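Niemann-Pick type C2 protein (Camponotus japonicus, PDB 3WEB) binds oleic acid and probably other lipids as a carrier protein, mediating chemical communication in the worker ant. Local coordinates at residues Ser8-Ser20 and Glu35-Asp47. Numbering follows the deposited sequence.
Sequences SEVGKFSDIIISS and EIHVSMKFTPSVD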
ATOM      1  N   SER A   8      -6.254   6.426   9.479  1.00 20.70           N
ATOM      2  CA  SER A   8      -7.206   5.333   9.327  1.00 20.59           C
ATOM      3  C   SER A   8      -8.102   5.263  10.545  1.00 21.09           C
ATOM      4  O   SER A   8      -7.669   5.571  11.658  1.00 22.93           O
ATOM      5  CB  SER A   8      -6.482   4.012   9.087  1.00 20.33           C
ATOM      6  OG  SER A   8      -5.579   3.726  10.131  1.00 20.19           O
ATOM      7  N   GLU A   9      -9.363   4.892  10.339  1.00 20.08           N
ATOM      8  CA  GLU A   9     -10.323   4.872  11.435  1.00 19.94           C
ATOM      9  C   GLU A   9     -10.759   3.474  11.882  1.00 17.93           C
ATOM     10  O   GLU A   9     -11.340   3.323  12.962  1.00 18.03           O
ATOM     11  CB  GLU A   9     -11.541   5.749  11.118  1.00 22.08           C
ATOM     12  CG  GLU A   9     -12.413   5.229   9.985  1.00 24.25           C
ATOM     13  CD  GLU A   9     -13.756   5.930   9.893  1.00 26.36           C
ATOM     14  OE1 GLU A   9     -14.370   6.205  10.950  1.00 28.25           O
ATOM     15  OE2 GLU A   9     -14.205   6.193   8.757  1.00 27.15           O
ATOM     16  N   VAL A  10     -10.495   2.455  11.062  1.00 15.48           N
ATOM     17  CA  VAL A  10     -10.893   1.086  11.423  1.00 13.94           C
ATOM     18  C   VAL A  10      -9.733   0.085  11.388  1.00 12.89           C
ATOM     19  O   VAL A  10      -9.924  -1.123  11.209  1.00 12.08           O
ATOM     20  CB  VAL A  10     -12.131   0.566  10.636  1.00 14.06           C
ATOM     21  CG1 VAL A  10     -13.383   1.333  11.031  1.00 14.49           C
ATOM     22  CG2 VAL A  10     -11.905   0.615   9.128  1.00 14.31           C
ATOM     23  N   GLY A  11      -8.529   0.600  11.592  1.00 12.49           N
ATOM     24  CA  GLY A  11      -7.369  -0.273  11.701  1.00 12.65           C
ATOM     25  C   GLY A  11      -6.072   0.471  11.849  1.00 12.49           C
ATOM     26  O   GLY A  11      -6.054   1.700  12.000  1.00 13.00           O
ATOM     27  N   LYS A  12      -4.989  -0.291  11.798  1.00 12.41           N
ATOM     28  CA  LYS A  12      -3.629   0.235  11.873  1.00 12.46           C
ATOM     29  C   LYS A  12      -2.708  -0.682  11.091  1.00 12.34           C
ATOM     30  O   LYS A  12      -3.077  -1.814  10.782  1.00 11.84           O
ATOM     31  CB  LYS A  12      -3.166   0.332  13.333  1.00 12.78           C
ATOM     32  CG  LYS A  12      -3.123  -1.005  14.063  1.00 13.61           C
ATOM     33  CD  LYS A  12      -2.950  -0.849  15.562  1.00 14.40           C
ATOM     34  CE  LYS A  12      -3.121  -2.186  16.268  1.00 15.66           C
ATOM     35  NZ  LYS A  12      -2.701  -2.122  17.699  1.00 17.95           N
ATOM     36  N   PHE A  13      -1.521  -0.189  10.748  1.00 13.09           N
ATOM     37  CA  PHE A  13      -0.463  -1.056  10.207  1.00 13.73           C
ATOM     38  C   PHE A  13       0.760  -0.982  11.106  1.00 14.52           C
ATOM     39  O   PHE A  13       0.987   0.032  11.775  1.00 14.27           O
ATOM     40  CB  PHE A  13      -0.108  -0.697   8.756  1.00 13.70           C
ATOM     41  CG  PHE A  13       0.501   0.668   8.589  1.00 13.62           C
ATOM     42  CD1 PHE A  13      -0.310   1.781   8.383  1.00 14.05           C
ATOM     43  CD2 PHE A  13       1.887   0.840   8.606  1.00 13.76           C
ATOM     44  CE1 PHE A  13       0.250   3.041   8.225  1.00 13.99           C
ATOM     45  CE2 PHE A  13       2.452   2.100   8.444  1.00 14.01           C
ATOM     46  CZ  PHE A  13       1.631   3.200   8.258  1.00 14.24           C
ATOM     47  N   SER A  14       1.550  -2.055  11.121  1.00 15.56           N
ATOM     48  CA  SER A  14       2.734  -2.101  11.964  1.00 17.08           C
ATOM     49  C   SER A  14       4.037  -2.066  11.186  1.00 17.64           C
ATOM     50  O   SER A  14       5.041  -1.560  11.684  1.00 19.36           O
ATOM     51  CB  SER A  14       2.722  -3.355  12.841  1.00 17.21           C
ATOM     52  OG  SER A  14       2.974  -4.506  12.059  1.00 17.80           O
ATOM     53  N   ASP A  15       4.030  -2.652   9.995  1.00 18.17           N
ATOM     54  CA  ASP A  15       5.235  -2.748   9.190  1.00 19.03           C
ATOM     55  C   ASP A  15       4.995  -2.831   7.700  1.00 17.39           C
ATOM     56  O   ASP A  15       4.168  -3.617   7.236  1.00 18.08           O
ATOM     57  CB  ASP A  15       6.048  -3.949   9.633  1.00 20.90           C
ATOM     58  CG  ASP A  15       7.378  -3.554  10.182  1.00 24.32           C
ATOM     59  OD1 ASP A  15       8.202  -3.059   9.384  1.00 25.46           O
ATOM     60  OD2 ASP A  15       7.598  -3.739  11.398  1.00 26.46           O
ATOM     61  N   ILE A  16       5.739  -2.019   6.956  1.00 15.69           N
ATOM     62  CA  ILE A  16       5.726  -2.063   5.496  1.00 14.89           C
ATOM     63  C   ILE A  16       7.120  -2.446   5.025  1.00 14.75           C
ATOM     64  O   ILE A  16       8.100  -1.880   5.501  1.00 14.21           O
ATOM     65  CB  ILE A  16       5.370  -0.691   4.878  1.00 14.84           C
ATOM     66  CG1 ILE A  16       4.157  -0.055   5.578  1.00 15.07           C
ATOM     67  CG2 ILE A  16       5.172  -0.800   3.369  1.00 14.33           C
ATOM     68  CD1 ILE A  16       2.842  -0.785   5.387  1.00 15.19           C
ATOM     69  N   ILE A  17       7.205  -3.414   4.113  1.00 14.85           N
ATOM     70  CA  ILE A  17       8.478  -3.780   3.495  1.00 15.44           C
ATOM     71  C   ILE A  17       8.338  -3.682   1.984  1.00 15.20           C
ATOM     72  O   ILE A  17       7.430  -4.268   1.401  1.00 15.31           O
ATOM     73  CB  ILE A  17       8.937  -5.207   3.869  1.00 16.72           C
ATOM     74  CG1 ILE A  17       9.016  -5.370   5.387  1.00 17.57           C
ATOM     75  CG2 ILE A  17      10.270  -5.546   3.209  1.00 17.41           C
ATOM     76  CD1 ILE A  17       9.121  -6.814   5.847  1.00 18.43           C
ATOM     77  N   ILE A  18       9.236  -2.924   1.366  1.00 14.81           N
ATOM     78  CA  ILE A  18       9.306  -2.840  -0.088  1.00 14.68           C
ATOM     79  C   ILE A  18      10.689  -3.342  -0.483  1.00 14.73           C
ATOM     80  O   ILE A  18      11.694  -2.806  -0.023  1.00 14.77           O
ATOM     81  CB  ILE A  18       9.057  -1.412  -0.608  1.00 14.74           C
ATOM     82  CG1 ILE A  18       7.666  -0.921  -0.172  1.00 14.97           C
ATOM     83  CG2 ILE A  18       9.172  -1.379  -2.132  1.00 15.02           C
ATOM     84  CD1 ILE A  18       7.360   0.516  -0.550  1.00 14.63           C
ATOM     85  N   SER A  19      10.722  -4.360  -1.336  1.00 15.08           N
ATOM     86  CA  SER A  19      11.954  -5.104  -1.647  1.00 15.09           C
ATOM     87  C   SER A  19      13.086  -4.250  -2.195  1.00 15.25           C
ATOM     88  O   SER A  19      14.252  -4.557  -1.965  1.00 15.82           O
ATOM     89  CB  SER A  19      11.663  -6.252  -2.620  1.00 15.70           C
ATOM     90  OG  SER A  19      11.187  -5.756  -3.858  1.00 16.62           O
ATOM     91  N   SER A  20      12.744  -3.177  -2.905  1.00 14.89           N
ATOM     92  CA  SER A  20      13.746  -2.365  -3.591  1.00 14.58           C
ATOM     93  C   SER A  20      14.344  -1.258  -2.721  1.00 14.35           C
ATOM     94  O   SER A  20      15.292  -0.588  -3.137  1.00 14.38           O
ATOM     95  CB  SER A  20      13.134  -1.751  -4.854  1.00 14.88           C
ATOM     96  OG  SER A  20      11.981  -0.996  -4.529  1.00 15.09           O
ATOM     97  N   GLU A  35      10.990  -6.606 -10.703  1.00 27.88           N
ATOM     98  CA  GLU A  35       9.863  -6.983  -9.855  1.00 27.28           C
ATOM     99  C   GLU A  35      10.028  -6.333  -8.490  1.00 25.75           C
ATOM    100  O   GLU A  35      11.111  -6.376  -7.898  1.00 26.55           O
ATOM    101  CB  GLU A  35       9.782  -8.501  -9.687  1.00 28.93           C
ATOM    102  CG  GLU A  35       9.171  -9.243 -10.864  1.00 31.12           C
ATOM    103  CD  GLU A  35       8.837 -10.691 -10.539  1.00 32.71           C
ATOM    104  OE1 GLU A  35       9.467 -11.278  -9.626  1.00 33.58           O
ATOM    105  OE2 GLU A  35       7.936 -11.245 -11.199  1.00 33.38           O
ATOM    106  N   ILE A  36       8.955  -5.717  -8.008  1.00 23.04           N
ATOM    107  CA  ILE A  36       8.935  -5.115  -6.683  1.00 21.70           C
ATOM    108  C   ILE A  36       8.010  -5.964  -5.821  1.00 20.39           C
ATOM    109  O   ILE A  36       6.874  -6.252  -6.216  1.00 20.29           O
ATOM    110  CB  ILE A  36       8.423  -3.655  -6.714  1.00 21.91           C
ATOM    111  CG1 ILE A  36       9.151  -2.820  -7.784  1.00 22.67           C
ATOM    112  CG2 ILE A  36       8.520  -3.005  -5.335  1.00 21.68           C
ATOM    113  CD1 ILE A  36      10.649  -2.690  -7.590  1.00 21.97           C
ATOM    114  N   HIS A  37       8.516  -6.384  -4.666  1.00 19.22           N
ATOM    115  CA  HIS A  37       7.710  -7.126  -3.702  1.00 18.90           C
ATOM    116  C   HIS A  37       7.362  -6.236  -2.520  1.00 17.59           C
ATOM    117  O   HIS A  37       8.239  -5.662  -1.883  1.00 17.59           O
ATOM    118  CB  HIS A  37       8.453  -8.376  -3.241  1.00 19.94           C
ATOM    119  CG  HIS A  37       9.092  -9.134  -4.362  1.00 21.82           C
ATOM    120  ND1 HIS A  37       8.360  -9.810  -5.315  1.00 22.57           N
ATOM    121  CD2 HIS A  37      10.394  -9.307  -4.693  1.00 22.39           C
ATOM    122  CE1 HIS A  37       9.185 -10.379  -6.178  1.00 22.64           C
ATOM    123  NE2 HIS A  37      10.424 -10.087  -5.824  1.00 23.15           N
ATOM    124  N   VAL A  38       6.071  -6.128  -2.233  1.00 16.32           N
ATOM    125  CA  VAL A  38       5.590  -5.245  -1.166  1.00 15.61           C
ATOM    126  C   VAL A  38       4.854  -6.092  -0.143  1.00 14.81           C
ATOM    127  O   VAL A  38       4.058  -6.954  -0.515  1.00 14.05           O
ATOM    128  CB  VAL A  38       4.643  -4.149  -1.697  1.00 15.28           C
ATOM    129  CG1 VAL A  38       4.127  -3.266  -0.558  1.00 15.45           C
ATOM    130  CG2 VAL A  38       5.335  -3.302  -2.755  1.00 15.53           C
ATOM    131  N   SER A  39       5.144  -5.857   1.134  1.00 14.18           N
ATOM    132  CA  SER A  39       4.440  -6.507   2.236  1.00 14.80           C
ATOM    133  C   SER A  39       3.905  -5.454   3.204  1.00 13.65           C
ATOM    134  O   SER A  39       4.576  -4.460   3.476  1.00 13.81           O
ATOM    135  CB  SER A  39       5.382  -7.456   2.997  1.00 15.39           C
ATOM    136  OG  SER A  39       4.773  -7.928   4.192  1.00 18.91           O
ATOM    137  N   MET A  40       2.695  -5.672   3.720  1.00 12.97           N
ATOM    138  CA  MET A  40       2.172  -4.847   4.815  1.00 12.47           C
ATOM    139  C   MET A  40       1.575  -5.724   5.902  1.00 11.87           C
ATOM    140  O   MET A  40       0.720  -6.555   5.609  1.00 12.07           O
ATOM    141  CB  MET A  40       1.104  -3.866   4.316  1.00 12.52           C
ATOM    142  CG  MET A  40       0.323  -3.202   5.449  1.00 12.72           C
ATOM    143  SD  MET A  40      -0.734  -1.818   4.958  1.00 13.19           S
ATOM    144  CE  MET A  40      -2.011  -2.686   4.059  1.00 12.55           C
ATOM    145  N   LYS A  41       2.039  -5.535   7.139  1.00 11.92           N
ATOM    146  CA  LYS A  41       1.412  -6.154   8.311  1.00 11.68           C
ATOM    147  C   LYS A  41       0.432  -5.167   8.913  1.00 11.37           C
ATOM    148  O   LYS A  41       0.805  -4.039   9.252  1.00 10.95           O
ATOM    149  CB  LYS A  41       2.451  -6.547   9.358  1.00 12.25           C
ATOM    150  CG  LYS A  41       3.505  -7.513   8.843  1.00 13.50           C
ATOM    151  CD  LYS A  41       4.559  -7.750   9.909  1.00 14.18           C
ATOM    152  CE  LYS A  41       5.761  -8.475   9.333  1.00 16.24           C
ATOM    153  NZ  LYS A  41       6.764  -8.742  10.401  1.00 17.54           N
ATOM    154  N   PHE A  42      -0.823  -5.588   9.013  1.00 10.56           N
ATOM    155  CA  PHE A  42      -1.873  -4.693   9.480  1.00 10.55           C
ATOM    156  C   PHE A  42      -2.932  -5.407  10.314  1.00 10.56           C
ATOM    157  O   PHE A  42      -3.075  -6.631  10.255  1.00 10.35           O
ATOM    158  CB  PHE A  42      -2.495  -3.918   8.304  1.00 10.59           C
ATOM    159  CG  PHE A  42      -3.374  -4.748   7.403  1.00 10.75           C
ATOM    160  CD1 PHE A  42      -2.818  -5.654   6.493  1.00 10.74           C
ATOM    161  CD2 PHE A  42      -4.757  -4.604   7.445  1.00 10.58           C
ATOM    162  CE1 PHE A  42      -3.626  -6.410   5.653  1.00 11.00           C
ATOM    163  CE2 PHE A  42      -5.571  -5.352   6.600  1.00 10.90           C
ATOM    164  CZ  PHE A  42      -5.008  -6.262   5.713  1.00 10.65           C
ATOM    165  N   THR A  43      -3.669  -4.611  11.076  1.00 10.65           N
ATOM    166  CA  THR A  43      -4.684  -5.109  11.988  1.00 11.39           C
ATOM    167  C   THR A  43      -5.951  -4.251  11.905  1.00 11.56           C
ATOM    168  O   THR A  43      -5.916  -3.070  12.266  1.00 11.54           O
ATOM    169  CB  THR A  43      -4.187  -5.071  13.452  1.00 11.89           C
ATOM    170  OG1 THR A  43      -2.911  -5.716  13.561  1.00 12.07           O
ATOM    171  CG2 THR A  43      -5.176  -5.769  14.369  1.00 11.91           C
ATOM    172  N   PRO A  44      -7.074  -4.845  11.455  1.00 12.00           N
ATOM    173  CA  PRO A  44      -8.357  -4.129  11.504  1.00 12.51           C
ATOM    174  C   PRO A  44      -8.865  -4.074  12.948  1.00 12.88           C
ATOM    175  O   PRO A  44      -8.610  -5.006  13.730  1.00 12.34           O
ATOM    176  CB  PRO A  44      -9.282  -5.001  10.642  1.00 12.26           C
ATOM    177  CG  PRO A  44      -8.725  -6.391  10.778  1.00 12.56           C
ATOM    178  CD  PRO A  44      -7.230  -6.240  10.992  1.00 11.99           C
ATOM    179  N   SER A  45      -9.558  -2.997  13.313  1.00 13.83           N
ATOM    180  CA  SER A  45     -10.089  -2.861  14.672  1.00 14.77           C
ATOM    181  C   SER A  45     -11.550  -3.309  14.742  1.00 15.45           C
ATOM    182  O   SER A  45     -12.165  -3.292  15.817  1.00 16.53           O
ATOM    183  CB  SER A  45      -9.942  -1.426  15.176  1.00 14.58           C
ATOM    184  OG  SER A  45     -10.582  -0.515  14.302  1.00 14.58           O
ATOM    185  N   VAL A  46     -12.085  -3.685  13.582  1.00 15.56           N
ATOM    186  CA  VAL A  46     -13.430  -4.237  13.426  1.00 16.22           C
ATOM    187  C   VAL A  46     -13.376  -5.422  12.462  1.00 15.63           C
ATOM    188  O   VAL A  46     -12.386  -5.602  11.752  1.00 15.27           O
ATOM    189  CB  VAL A  46     -14.424  -3.187  12.871  1.00 15.93           C
ATOM    190  CG1 VAL A  46     -14.622  -2.039  13.861  1.00 17.11           C
ATOM    191  CG2 VAL A  46     -13.982  -2.672  11.504  1.00 16.15           C
ATOM    192  N   ASP A  47     -14.428  -6.244  12.451  1.00 15.49           N
ATOM    193  CA  ASP A  47     -14.543  -7.300  11.454  1.00 15.83           C
ATOM    194  C   ASP A  47     -14.742  -6.668  10.080  1.00 16.07           C
ATOM    195  O   ASP A  47     -15.495  -5.713   9.942  1.00 16.64           O
ATOM    196  CB  ASP A  47     -15.718  -8.226  11.773  1.00 16.66           C
ATOM    197  CG  ASP A  47     -15.473  -9.108  12.988  1.00 17.42           C
ATOM    198  OD1 ASP A  47     -14.313  -9.292  13.412  1.00 17.51           O
ATOM    199  OD2 ASP A  47     -16.472  -9.633  13.522  1.00 18.20           O
TER
HETATM  200  O   HOH W   1     -12.770   0.957  14.502  1.00 21.28           O
HETATM  201  O   HOH W   2      -9.166   1.872  15.124  1.00 28.21           O
HETATM  202  O   HOH W   3       5.707  -6.395   6.255  1.00 23.73           O
HETATM  203  O   HOH W   4       7.737  -6.508  11.389  1.00 35.68           O
HETATM  204  O   HOH W   5      13.217  -5.619  -5.552  1.00 29.56           O
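I36 sets CG1 beside its backbone N (chi1 -50°), which leaves CG2 anti to that N and directed at I18, whose CG2 is set the same way; the two methyls meet 3.7 Å apart as the side chains cross. The I36 CD1 methyl bends on to S20, resting 3.7 Å from its OG, a hydroxyl bonded to S29 O. Cut back to an alanine, I36 would probably leave I18 CG2 and the S20 side chain without their apolar neighbour, opening a gap at this end of the strand pair. In S19, OG swings between its own backbone N and carbonyl carbon and accepts the H37 N-H in a nearly straight bond, 2.9 Å from H37 N. S19 N returns a bond to H37 O, so a small hydroxyl residue continues the pairing where strand 11-18 stops; the imidazole turns its ND1 to T96.

Further along, I16 and M40 run side by side, CD1 of I16 pressed tightly at 3.5 Å against M40 CG. The M40 chain stays extended as far as SD, which lies against F13 CB and 5.4 Å from the F13 ring centroid, an oblique Met-aromatic contact. On the other face D15 and K41 suit solvent: a water links K41 NZ to D15 OD2, the latter bond weak, the two atoms standing 5.2 Å apart. K41 is matched by two residues, S14 giving its N-H to K41 O and D15 O taking the K41 N-H, so the register slips by one in a classic beta bulge. Glycine suits position 11, where G11 CA already lies 3.2 Å from T43 O and little room is left for a CB.

This antiparallel pair belongs to a three-stranded sheet completed by strand 91-99. Its apolar face packs on strands 107-116 and 121-131, and I18 and V38 touch the bound oleic acid, as befits the lipid-holding interior of the immunoglobulin-like beta-sandwich of an ML domain.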